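Local coordinates for DUF4442 domain-containing protein (Pseudomonas aeruginosa, PDB 1YOC) that is of unknown function but adopts a hotdog fold and may be a thioesterase like its PaaI-type relatives, at residues B[70-73]-B[74-78]. Residues are numbered along the deposited sequence; the frame is centred on the assembly and turned at random.
Sequences AELA and AGTMT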
loop_
_atom_site.group_PDB
_atom_site.type_symbol
_atom_site.label_atom_id
_atom_site.label_comp_id
_atom_site.label_asym_id
_atom_site.label_seq_id
_atom_site.Cartn_x
_atom_site.Cartn_y
_atom_site.Cartn_z
ATOM N N ALA B 70 2.458 -1.694 7.782
ATOM C CA ALA B 70 2.993 -0.435 8.341
ATOM C C ALA B 70 1.855 0.493 8.719
ATOM O O ALA B 70 1.855 1.110 9.798
ATOM C CB ALA B 70 3.920 0.247 7.312
ATOM N N GLU B 71 0.866 0.581 7.837
ATOM C CA GLU B 71 -0.285 1.432 8.103
ATOM C C GLU B 71 -1.020 0.930 9.370
ATOM O O GLU B 71 -1.490 1.729 10.189
ATOM C CB GLU B 71 -1.239 1.353 6.922
ATOM C CG GLU B 71 -2.514 2.074 7.148
ATOM C CD GLU B 71 -2.438 3.520 6.726
ATOM O OE1 GLU B 71 -1.322 4.132 6.772
ATOM O OE2 GLU B 71 -3.537 4.026 6.364
ATOM N N LEU B 72 -1.134 -0.385 9.507
ATOM C CA LEU B 72 -1.839 -0.953 10.659
ATOM C C LEU B 72 -1.088 -0.626 11.954
ATOM O O LEU B 72 -1.677 -0.208 12.944
ATOM C CB LEU B 72 -1.982 -2.468 10.497
ATOM C CG LEU B 72 -2.630 -3.188 11.697
ATOM C CD1 LEU B 72 -4.071 -2.752 11.929
ATOM C CD2 LEU B 72 -2.557 -4.701 11.388
ATOM N N ALA B 73 0.225 -0.812 11.939
ATOM C CA ALA B 73 1.009 -0.530 13.147
ATOM C C ALA B 73 1.028 0.960 13.471
ATOM O O ALA B 73 0.787 1.359 14.624
ATOM C CB ALA B 73 2.433 -1.039 12.982
ATOM N N ALA B 74 1.296 1.797 12.467
ATOM C CA ALA B 74 1.415 3.223 12.726
ATOM C C ALA B 74 0.120 3.852 13.124
ATOM O O ALA B 74 0.083 4.654 14.059
ATOM C CB ALA B 74 1.976 3.947 11.510
ATOM N N GLY B 75 -0.942 3.491 12.412
ATOM C CA GLY B 75 -2.225 4.076 12.687
ATOM C C GLY B 75 -2.771 3.651 14.037
ATOM O O GLY B 75 -3.284 4.489 14.786
ATOM N N THR B 76 -2.673 2.361 14.348
ATOM C CA THR B 76 -3.180 1.893 15.635
ATOM C C THR B 76 -2.345 2.518 16.778
ATOM O O THR B 76 -2.896 2.982 17.796
ATOM C CB THR B 76 -3.159 0.374 15.711
ATOM O OG1 THR B 76 -3.972 -0.154 14.641
ATOM C CG2 THR B 76 -3.845 -0.099 17.029
ATOM N N MET B 77 -1.027 2.553 16.626
ATOM C CA MET B 77 -0.225 3.203 17.684
ATOM C C MET B 77 -0.651 4.691 17.865
ATOM O O MET B 77 -0.743 5.185 18.982
ATOM C CB MET B 77 1.272 3.167 17.348
ATOM C CG MET B 77 2.123 3.907 18.399
ATOM S SD MET B 77 3.891 3.630 18.191
ATOM C CE MET B 77 4.111 4.478 16.600
ATOM N N THR B 78 -0.853 5.413 16.769
ATOM C CA THR B 78 -1.259 6.828 16.853
ATOM C C THR B 78 -2.571 6.964 17.624
ATOM O O THR B 78 -2.682 7.807 18.538
ATOM C CB THR B 78 -1.398 7.419 15.451
ATOM O OG1 THR B 78 -0.111 7.388 14.811
ATOM C CG2 THR B 78 -1.933 8.884 15.504
#
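L72 and T76 meet one turn apart on helix 63-81. The hydroxyl of T76 donates to L72 O, with OG1 2.9 Å from that oxygen and only 16° off the carbonyl plane. T76 N binds the same L72 O at 3.1 Å, but from above the plane, 36° out of it. Two bonds from one residue thus grip this oxygen. With chi1 of T76 at -59°, OG1 sits beside its own backbone N and can turn back to the preceding turn. T78 repeats the pattern: its OG1 lies 2.8 Å from A74 O, and OG1 and N reach that oxygen from opposite faces of its plane.

The backbone bonds are those of a regular alpha helix. A74 N reaches A70 O at 2.8 Å and M77 N reaches A73 O at 3.0 Å. This is the long central helix of the hotdog fold, wrapped by the antiparallel sheet.

L72 and T76 also run side by side, and CD1 of L72 lies in van der Waals contact with OG1 of T76 at 3.8 Å. Both pack on M7 of helix 2-13. A70 and A74 face the sheet instead, at V126 and V124. E71 packs on I64 of the second subunit.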